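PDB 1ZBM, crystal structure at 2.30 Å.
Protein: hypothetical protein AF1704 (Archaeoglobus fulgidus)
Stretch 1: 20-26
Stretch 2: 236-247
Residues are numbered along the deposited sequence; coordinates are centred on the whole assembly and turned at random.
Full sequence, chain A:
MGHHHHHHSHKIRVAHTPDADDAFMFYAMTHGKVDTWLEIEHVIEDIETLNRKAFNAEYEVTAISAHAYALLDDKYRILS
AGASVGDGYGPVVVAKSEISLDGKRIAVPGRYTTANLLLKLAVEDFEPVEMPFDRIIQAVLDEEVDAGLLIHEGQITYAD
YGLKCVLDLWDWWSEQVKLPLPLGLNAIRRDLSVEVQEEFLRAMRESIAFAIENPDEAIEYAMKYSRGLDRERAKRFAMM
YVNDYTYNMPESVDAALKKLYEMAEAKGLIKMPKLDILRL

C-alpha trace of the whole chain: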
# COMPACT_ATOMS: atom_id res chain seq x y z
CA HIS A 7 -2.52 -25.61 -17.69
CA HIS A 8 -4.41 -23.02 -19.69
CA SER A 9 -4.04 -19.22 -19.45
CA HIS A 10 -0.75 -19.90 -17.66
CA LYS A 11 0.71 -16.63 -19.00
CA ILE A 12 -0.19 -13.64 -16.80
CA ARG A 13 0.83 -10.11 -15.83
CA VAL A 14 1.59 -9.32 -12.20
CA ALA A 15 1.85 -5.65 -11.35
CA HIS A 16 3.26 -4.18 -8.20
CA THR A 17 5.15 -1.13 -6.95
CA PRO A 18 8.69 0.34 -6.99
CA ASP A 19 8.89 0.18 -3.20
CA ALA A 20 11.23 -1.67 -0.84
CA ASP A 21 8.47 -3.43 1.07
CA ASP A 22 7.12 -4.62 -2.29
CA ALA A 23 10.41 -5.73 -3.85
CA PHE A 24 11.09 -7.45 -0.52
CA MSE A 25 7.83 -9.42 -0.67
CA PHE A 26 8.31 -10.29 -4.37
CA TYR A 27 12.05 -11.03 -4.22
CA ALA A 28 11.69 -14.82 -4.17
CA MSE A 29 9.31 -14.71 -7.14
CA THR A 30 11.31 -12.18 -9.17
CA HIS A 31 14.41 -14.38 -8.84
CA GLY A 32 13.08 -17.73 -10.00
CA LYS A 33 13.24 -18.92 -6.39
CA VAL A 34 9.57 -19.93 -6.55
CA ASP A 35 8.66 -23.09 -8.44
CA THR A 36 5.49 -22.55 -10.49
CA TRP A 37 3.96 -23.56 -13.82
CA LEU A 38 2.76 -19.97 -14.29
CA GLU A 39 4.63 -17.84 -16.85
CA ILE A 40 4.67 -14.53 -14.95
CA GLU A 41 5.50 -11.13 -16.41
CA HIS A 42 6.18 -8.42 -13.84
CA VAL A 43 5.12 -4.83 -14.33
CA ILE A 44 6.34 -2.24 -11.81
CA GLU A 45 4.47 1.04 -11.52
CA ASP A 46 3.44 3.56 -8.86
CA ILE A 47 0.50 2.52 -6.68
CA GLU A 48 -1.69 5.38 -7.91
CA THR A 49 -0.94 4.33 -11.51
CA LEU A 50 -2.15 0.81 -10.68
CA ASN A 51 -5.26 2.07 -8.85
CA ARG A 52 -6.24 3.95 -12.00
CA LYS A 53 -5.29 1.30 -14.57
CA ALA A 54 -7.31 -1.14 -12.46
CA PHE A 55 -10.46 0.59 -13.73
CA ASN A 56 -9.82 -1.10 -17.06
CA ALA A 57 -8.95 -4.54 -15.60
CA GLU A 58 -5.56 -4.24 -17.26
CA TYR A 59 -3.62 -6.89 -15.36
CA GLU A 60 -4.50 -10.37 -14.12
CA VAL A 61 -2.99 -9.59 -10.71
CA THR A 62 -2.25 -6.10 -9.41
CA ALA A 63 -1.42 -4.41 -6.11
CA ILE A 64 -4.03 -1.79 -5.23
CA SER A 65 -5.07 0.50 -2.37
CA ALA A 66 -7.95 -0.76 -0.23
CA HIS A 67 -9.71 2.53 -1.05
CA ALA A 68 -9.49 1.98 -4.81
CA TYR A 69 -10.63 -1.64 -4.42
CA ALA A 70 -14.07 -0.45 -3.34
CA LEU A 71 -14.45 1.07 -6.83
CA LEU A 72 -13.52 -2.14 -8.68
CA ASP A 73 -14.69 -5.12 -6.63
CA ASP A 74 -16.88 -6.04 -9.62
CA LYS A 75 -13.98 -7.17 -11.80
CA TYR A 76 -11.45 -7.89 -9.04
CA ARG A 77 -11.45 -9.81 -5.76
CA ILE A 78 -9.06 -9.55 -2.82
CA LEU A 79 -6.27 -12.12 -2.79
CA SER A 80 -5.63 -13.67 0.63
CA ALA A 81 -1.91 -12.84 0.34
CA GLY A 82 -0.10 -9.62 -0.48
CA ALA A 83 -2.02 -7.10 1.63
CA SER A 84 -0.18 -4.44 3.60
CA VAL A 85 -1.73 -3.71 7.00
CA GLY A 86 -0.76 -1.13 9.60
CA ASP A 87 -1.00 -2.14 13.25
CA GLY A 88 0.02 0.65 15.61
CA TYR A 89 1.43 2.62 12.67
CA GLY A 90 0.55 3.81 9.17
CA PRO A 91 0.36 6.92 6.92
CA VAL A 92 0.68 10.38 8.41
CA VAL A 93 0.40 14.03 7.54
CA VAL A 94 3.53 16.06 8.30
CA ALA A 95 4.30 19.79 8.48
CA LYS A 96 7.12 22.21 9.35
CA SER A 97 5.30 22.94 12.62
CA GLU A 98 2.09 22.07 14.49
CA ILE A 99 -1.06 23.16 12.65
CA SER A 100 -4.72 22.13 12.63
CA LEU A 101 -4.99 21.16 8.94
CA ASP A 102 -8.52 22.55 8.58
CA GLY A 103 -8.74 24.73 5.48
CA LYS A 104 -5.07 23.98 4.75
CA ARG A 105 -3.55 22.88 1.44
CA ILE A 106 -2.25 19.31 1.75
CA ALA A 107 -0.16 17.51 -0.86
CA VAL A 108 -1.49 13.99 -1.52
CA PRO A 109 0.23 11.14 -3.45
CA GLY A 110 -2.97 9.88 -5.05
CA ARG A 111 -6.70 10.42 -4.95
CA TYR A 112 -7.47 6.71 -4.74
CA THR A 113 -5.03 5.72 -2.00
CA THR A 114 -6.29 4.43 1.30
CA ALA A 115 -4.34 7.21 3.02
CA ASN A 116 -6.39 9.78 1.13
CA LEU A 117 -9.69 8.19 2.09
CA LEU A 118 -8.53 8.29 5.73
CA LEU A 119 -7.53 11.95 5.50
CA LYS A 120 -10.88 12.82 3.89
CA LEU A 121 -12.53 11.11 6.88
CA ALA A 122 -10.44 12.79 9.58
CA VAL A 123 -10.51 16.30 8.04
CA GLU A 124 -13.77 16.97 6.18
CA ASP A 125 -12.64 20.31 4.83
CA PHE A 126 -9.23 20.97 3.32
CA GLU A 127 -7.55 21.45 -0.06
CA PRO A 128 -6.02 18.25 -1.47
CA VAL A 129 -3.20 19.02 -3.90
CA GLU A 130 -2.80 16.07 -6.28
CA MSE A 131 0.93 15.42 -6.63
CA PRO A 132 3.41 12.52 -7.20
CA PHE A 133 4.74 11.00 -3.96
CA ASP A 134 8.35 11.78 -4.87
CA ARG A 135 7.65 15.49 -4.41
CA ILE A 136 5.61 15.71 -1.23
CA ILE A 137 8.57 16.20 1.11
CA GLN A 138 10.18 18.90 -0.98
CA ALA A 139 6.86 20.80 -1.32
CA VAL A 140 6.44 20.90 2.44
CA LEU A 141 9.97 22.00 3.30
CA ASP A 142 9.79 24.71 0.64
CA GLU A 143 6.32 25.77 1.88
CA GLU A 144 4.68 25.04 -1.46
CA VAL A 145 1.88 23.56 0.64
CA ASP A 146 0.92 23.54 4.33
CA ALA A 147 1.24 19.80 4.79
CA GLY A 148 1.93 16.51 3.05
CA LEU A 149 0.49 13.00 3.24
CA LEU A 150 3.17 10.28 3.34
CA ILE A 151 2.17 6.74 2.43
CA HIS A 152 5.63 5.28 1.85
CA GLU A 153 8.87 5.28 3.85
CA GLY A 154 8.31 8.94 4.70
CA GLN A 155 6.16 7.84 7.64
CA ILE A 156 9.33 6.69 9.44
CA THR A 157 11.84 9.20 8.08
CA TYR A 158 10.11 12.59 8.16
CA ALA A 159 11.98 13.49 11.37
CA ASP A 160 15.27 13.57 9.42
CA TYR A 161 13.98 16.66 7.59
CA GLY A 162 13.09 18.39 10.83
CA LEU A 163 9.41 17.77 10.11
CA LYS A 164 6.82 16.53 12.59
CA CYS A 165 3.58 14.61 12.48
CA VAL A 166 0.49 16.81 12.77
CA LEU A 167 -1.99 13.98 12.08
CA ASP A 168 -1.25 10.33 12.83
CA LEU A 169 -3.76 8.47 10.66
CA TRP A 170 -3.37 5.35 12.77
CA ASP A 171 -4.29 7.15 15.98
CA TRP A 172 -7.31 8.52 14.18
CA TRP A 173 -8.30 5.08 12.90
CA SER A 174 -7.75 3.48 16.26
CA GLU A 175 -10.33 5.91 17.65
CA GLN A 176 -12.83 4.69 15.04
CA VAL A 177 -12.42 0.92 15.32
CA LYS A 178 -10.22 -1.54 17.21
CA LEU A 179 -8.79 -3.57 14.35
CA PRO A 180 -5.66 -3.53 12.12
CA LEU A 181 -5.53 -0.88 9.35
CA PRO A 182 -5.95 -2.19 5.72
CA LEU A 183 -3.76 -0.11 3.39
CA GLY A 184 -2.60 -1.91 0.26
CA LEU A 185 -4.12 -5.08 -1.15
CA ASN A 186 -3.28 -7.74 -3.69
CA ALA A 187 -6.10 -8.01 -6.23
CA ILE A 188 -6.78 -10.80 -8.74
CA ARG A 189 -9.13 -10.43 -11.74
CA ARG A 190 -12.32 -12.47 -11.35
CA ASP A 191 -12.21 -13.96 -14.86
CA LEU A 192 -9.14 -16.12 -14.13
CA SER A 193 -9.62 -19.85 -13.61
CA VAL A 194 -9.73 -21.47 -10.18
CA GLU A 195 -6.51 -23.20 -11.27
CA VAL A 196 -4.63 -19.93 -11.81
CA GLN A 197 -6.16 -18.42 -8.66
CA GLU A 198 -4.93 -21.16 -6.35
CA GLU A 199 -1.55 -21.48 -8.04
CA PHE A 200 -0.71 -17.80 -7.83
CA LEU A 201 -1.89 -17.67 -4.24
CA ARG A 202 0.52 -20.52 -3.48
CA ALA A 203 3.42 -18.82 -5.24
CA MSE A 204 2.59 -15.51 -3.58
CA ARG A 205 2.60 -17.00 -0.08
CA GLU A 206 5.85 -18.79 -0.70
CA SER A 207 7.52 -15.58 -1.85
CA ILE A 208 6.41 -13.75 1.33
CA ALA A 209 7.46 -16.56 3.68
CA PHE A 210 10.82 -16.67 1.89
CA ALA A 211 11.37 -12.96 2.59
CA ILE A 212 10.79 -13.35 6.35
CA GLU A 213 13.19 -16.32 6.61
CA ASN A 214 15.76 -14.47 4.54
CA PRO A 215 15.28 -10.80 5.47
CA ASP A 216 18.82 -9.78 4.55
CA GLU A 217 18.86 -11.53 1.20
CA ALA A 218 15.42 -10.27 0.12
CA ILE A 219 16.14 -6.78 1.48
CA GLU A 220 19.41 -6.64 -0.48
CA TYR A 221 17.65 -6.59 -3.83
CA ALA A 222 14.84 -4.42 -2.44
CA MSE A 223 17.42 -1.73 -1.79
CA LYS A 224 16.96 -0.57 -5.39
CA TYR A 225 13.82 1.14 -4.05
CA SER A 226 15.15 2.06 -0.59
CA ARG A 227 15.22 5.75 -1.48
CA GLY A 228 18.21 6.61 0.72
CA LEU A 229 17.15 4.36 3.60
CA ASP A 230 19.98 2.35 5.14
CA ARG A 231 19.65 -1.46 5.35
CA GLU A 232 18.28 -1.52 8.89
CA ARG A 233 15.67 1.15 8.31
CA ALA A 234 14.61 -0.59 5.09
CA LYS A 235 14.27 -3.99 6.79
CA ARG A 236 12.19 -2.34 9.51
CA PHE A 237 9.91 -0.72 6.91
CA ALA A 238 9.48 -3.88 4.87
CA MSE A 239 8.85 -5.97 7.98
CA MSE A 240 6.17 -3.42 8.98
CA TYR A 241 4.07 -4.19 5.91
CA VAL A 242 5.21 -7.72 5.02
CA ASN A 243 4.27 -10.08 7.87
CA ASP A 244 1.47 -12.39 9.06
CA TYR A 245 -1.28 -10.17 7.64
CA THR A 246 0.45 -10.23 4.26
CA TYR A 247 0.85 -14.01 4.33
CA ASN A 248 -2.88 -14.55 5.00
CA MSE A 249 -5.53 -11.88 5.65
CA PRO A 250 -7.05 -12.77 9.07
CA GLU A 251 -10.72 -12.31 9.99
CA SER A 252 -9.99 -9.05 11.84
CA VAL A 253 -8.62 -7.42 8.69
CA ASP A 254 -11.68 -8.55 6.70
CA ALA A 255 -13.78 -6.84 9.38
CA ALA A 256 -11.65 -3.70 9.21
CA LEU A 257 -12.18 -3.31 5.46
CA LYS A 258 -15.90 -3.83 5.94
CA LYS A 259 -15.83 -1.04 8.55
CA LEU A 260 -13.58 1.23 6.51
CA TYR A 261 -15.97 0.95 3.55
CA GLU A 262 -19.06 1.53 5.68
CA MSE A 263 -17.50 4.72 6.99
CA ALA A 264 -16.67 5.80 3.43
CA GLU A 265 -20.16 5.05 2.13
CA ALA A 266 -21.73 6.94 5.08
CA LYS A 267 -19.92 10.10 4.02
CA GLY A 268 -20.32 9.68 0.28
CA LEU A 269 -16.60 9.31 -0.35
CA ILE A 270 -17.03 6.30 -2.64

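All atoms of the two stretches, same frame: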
# COMPACT_ATOMS: atom_id res chain seq x y z
N ALA A 20 10.45 -0.67 -1.56
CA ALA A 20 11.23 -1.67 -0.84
C ALA A 20 10.35 -2.79 -0.30
O ALA A 20 10.58 -3.97 -0.59
CB ALA A 20 11.98 -1.00 0.30
N ASP A 21 9.35 -2.43 0.50
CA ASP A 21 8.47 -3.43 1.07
C ASP A 21 7.93 -4.37 -0.01
O ASP A 21 7.80 -5.58 0.21
CB ASP A 21 7.31 -2.75 1.81
CG ASP A 21 6.46 -1.89 0.90
OD1 ASP A 21 5.29 -2.25 0.69
OD2 ASP A 21 6.97 -0.88 0.38
N ASP A 22 7.64 -3.82 -1.18
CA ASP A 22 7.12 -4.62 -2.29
C ASP A 22 8.18 -5.52 -2.91
O ASP A 22 7.96 -6.72 -3.08
CB ASP A 22 6.51 -3.70 -3.36
CG ASP A 22 5.88 -4.47 -4.48
OD1 ASP A 22 6.62 -5.13 -5.25
OD2 ASP A 22 4.63 -4.44 -4.59
N ALA A 23 9.33 -4.96 -3.26
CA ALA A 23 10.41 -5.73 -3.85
C ALA A 23 10.79 -6.86 -2.89
O ALA A 23 11.09 -7.98 -3.29
CB ALA A 23 11.63 -4.83 -4.11
N PHE A 24 10.77 -6.52 -1.60
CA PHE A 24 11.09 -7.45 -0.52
C PHE A 24 10.16 -8.66 -0.62
O PHE A 24 10.62 -9.80 -0.75
CB PHE A 24 10.91 -6.72 0.82
CG PHE A 24 11.25 -7.55 2.03
CD1 PHE A 24 12.57 -7.79 2.38
CD2 PHE A 24 10.24 -8.10 2.80
CE1 PHE A 24 12.89 -8.55 3.52
CE2 PHE A 24 10.54 -8.87 3.93
CZ PHE A 24 11.87 -9.10 4.29
N MSE A 25 8.86 -8.40 -0.58
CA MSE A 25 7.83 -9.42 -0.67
C MSE A 25 7.94 -10.26 -1.95
O MSE A 25 7.82 -11.49 -1.92
CB MSE A 25 6.45 -8.75 -0.60
CG MSE A 25 5.26 -9.68 -0.59
SE MSE A 25 3.59 -8.69 -0.85
CE MSE A 25 3.89 -7.29 0.47
N PHE A 26 8.20 -9.60 -3.08
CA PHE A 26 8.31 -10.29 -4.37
C PHE A 26 9.69 -10.82 -4.76
O PHE A 26 9.83 -11.45 -5.81
CB PHE A 26 7.83 -9.40 -5.52
CG PHE A 26 6.34 -9.29 -5.62
CD1 PHE A 26 5.65 -8.27 -4.98
CD2 PHE A 26 5.62 -10.18 -6.40
CE1 PHE A 26 4.27 -8.14 -5.12
CE2 PHE A 26 4.24 -10.07 -6.55
CZ PHE A 26 3.56 -9.04 -5.91
N ARG A 236 13.24 -2.73 8.57
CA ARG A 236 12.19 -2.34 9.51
C ARG A 236 10.91 -1.95 8.76
O ARG A 236 9.82 -2.37 9.14
CB ARG A 236 12.68 -1.18 10.38
CG ARG A 236 11.67 -0.61 11.36
CD ARG A 236 12.26 0.63 12.05
NE ARG A 236 11.24 1.61 12.42
CZ ARG A 236 11.49 2.90 12.63
NH1 ARG A 236 10.51 3.73 12.96
NH2 ARG A 236 12.73 3.36 12.52
N PHE A 237 11.06 -1.16 7.70
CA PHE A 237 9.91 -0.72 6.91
C PHE A 237 9.22 -1.89 6.22
O PHE A 237 8.00 -2.04 6.27
CB PHE A 237 10.34 0.29 5.84
CG PHE A 237 9.20 0.83 5.02
CD1 PHE A 237 8.26 1.69 5.59
CD2 PHE A 237 9.06 0.48 3.68
CE1 PHE A 237 7.20 2.18 4.85
CE2 PHE A 237 8.00 0.97 2.92
CZ PHE A 237 7.07 1.83 3.51
N ALA A 238 10.02 -2.72 5.56
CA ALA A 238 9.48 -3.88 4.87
C ALA A 238 8.79 -4.82 5.84
O ALA A 238 7.70 -5.31 5.56
CB ALA A 238 10.60 -4.61 4.13
N MSE A 239 9.42 -5.07 6.99
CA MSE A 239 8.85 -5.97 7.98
C MSE A 239 7.56 -5.41 8.59
O MSE A 239 6.74 -6.17 9.14
CB MSE A 239 9.87 -6.26 9.08
CG MSE A 239 10.25 -7.73 9.22
SE MSE A 239 12.07 -8.18 8.69
CE MSE A 239 13.03 -7.28 10.12
N MSE A 240 7.37 -4.10 8.48
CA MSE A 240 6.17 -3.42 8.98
C MSE A 240 4.95 -3.73 8.12
O MSE A 240 3.83 -3.80 8.63
CB MSE A 240 6.38 -1.90 9.00
CG MSE A 240 7.11 -1.36 10.23
SE MSE A 240 7.66 0.50 10.06
CE MSE A 240 5.97 1.41 10.27
N TYR A 241 5.17 -3.91 6.82
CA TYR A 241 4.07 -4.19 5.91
C TYR A 241 4.15 -5.52 5.17
O TYR A 241 3.42 -5.75 4.20
CB TYR A 241 3.95 -3.03 4.91
CG TYR A 241 3.51 -1.74 5.56
CD1 TYR A 241 2.22 -1.61 6.09
CD2 TYR A 241 4.37 -0.65 5.67
CE1 TYR A 241 1.82 -0.44 6.73
CE2 TYR A 241 3.98 0.52 6.30
CZ TYR A 241 2.70 0.62 6.83
OH TYR A 241 2.31 1.78 7.46
N VAL A 242 5.05 -6.39 5.62
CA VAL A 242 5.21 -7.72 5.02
C VAL A 242 5.38 -8.69 6.19
O VAL A 242 6.50 -9.01 6.57
CB VAL A 242 6.47 -7.80 4.11
CG1 VAL A 242 6.57 -9.20 3.50
CG2 VAL A 242 6.41 -6.75 3.01
N ASN A 243 4.26 -9.15 6.74
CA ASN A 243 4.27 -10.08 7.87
C ASN A 243 3.07 -11.02 7.82
O ASN A 243 2.57 -11.33 6.75
CB ASN A 243 4.24 -9.30 9.19
CG ASN A 243 3.28 -8.13 9.14
OD1 ASN A 243 2.26 -8.17 8.44
ND2 ASN A 243 3.60 -7.08 9.89
N ASP A 244 2.61 -11.48 8.99
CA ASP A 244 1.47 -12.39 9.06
C ASP A 244 0.27 -11.96 8.22
O ASP A 244 -0.31 -12.77 7.49
CB ASP A 244 0.98 -12.56 10.51
CG ASP A 244 1.85 -13.48 11.31
OD1 ASP A 244 2.09 -14.63 10.85
OD2 ASP A 244 2.30 -13.06 12.41
N TYR A 245 -0.12 -10.70 8.36
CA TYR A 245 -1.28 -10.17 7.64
C TYR A 245 -1.10 -10.29 6.13
O TYR A 245 -2.08 -10.50 5.39
CB TYR A 245 -1.52 -8.70 7.99
CG TYR A 245 -1.82 -8.42 9.45
CD1 TYR A 245 -2.73 -9.20 10.16
CD2 TYR A 245 -1.22 -7.35 10.10
CE1 TYR A 245 -3.04 -8.91 11.49
CE2 TYR A 245 -1.52 -7.06 11.43
CZ TYR A 245 -2.43 -7.84 12.11
OH TYR A 245 -2.72 -7.54 13.43
N THR A 246 0.13 -10.15 5.67
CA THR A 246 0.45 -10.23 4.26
C THR A 246 0.41 -11.69 3.82
O THR A 246 -0.02 -12.00 2.71
CB THR A 246 1.87 -9.67 3.97
OG1 THR A 246 2.09 -8.52 4.80
CG2 THR A 246 2.00 -9.26 2.50
N TYR A 247 0.85 -12.60 4.69
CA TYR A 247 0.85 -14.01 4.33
C TYR A 247 -0.57 -14.55 4.17
O TYR A 247 -0.82 -15.35 3.27
CB TYR A 247 1.59 -14.84 5.38
CG TYR A 247 1.74 -16.29 4.98
CD1 TYR A 247 2.73 -16.69 4.08
CD2 TYR A 247 0.88 -17.26 5.49
CE1 TYR A 247 2.86 -18.03 3.71
CE2 TYR A 247 1.01 -18.60 5.13
CZ TYR A 247 2.00 -18.97 4.24
OH TYR A 247 2.13 -20.30 3.91

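The most unusual feature of this contact is how closely the two backbones approach at D21 and A238. Their CA atoms lie 4.0 Å apart. A238 brings only a methyl to this point, and its CB rests 3.9 Å from the CA of D21. The helix axes still keep 8.4 Å between them at their closest approach, because the touching residues sit on the facing surfaces of both helices. The axes cross at -70°, so the approach is tight at one place and opens with distance from it.

No hydrogen bond joins the two stretches. The contact is held by packing, and it buries 426 Å² in total.

A238 also meets the ring of F24. Its CB lies 3.7 Å from F24 CG and 4.0 Å from the ring centroid, 24° off the ring normal. This is a CH-pi contact over one face of the ring. V242 meets the same ring differently. Its CG1 is near the ring plane, at the edge, 3.9 Å from F24 CD2. A238 and V242 thus take a face and an edge of one aromatic ring.

V242 has the most area covered by the other stretch on its side of the contact. It lies in the loop or turn segment before the helix 244-247. Its CG2 lies 3.3 Å from the backbone O of D21 and 3.6 Å from CE of M25. The valine therefore touches D21, F24 and M25, which lie along one side of their helix. The O of D21 is not left without a partner, as it accepts a hydrogen bond from M25 N at 3.1 Å.

M25 is a selenomethionine. Its terminal methyl reaches past V242 to T246, where CE comes within 3.4 Å of T246 CG2. The same CE is 4.1 Å from Y241 O. T246 belongs to the short helix 244-247, so M25 touches both that helix and the segment before it. The T246 hydroxyl faces its own stretch: N243 N donates to T246 OG1 at 3.0 Å, with N243 at the N-cap position of this helix.

D21 brings a carboxylate to an otherwise largely apolar contact. Its chi1 is in the p well. OD2 lies 3.3 Å from F237 CE2, near the plane of the ring and at its edge. An aromatic edge carries slight positive charge, so this placement suits a carboxylate oxygen better than the ring face would.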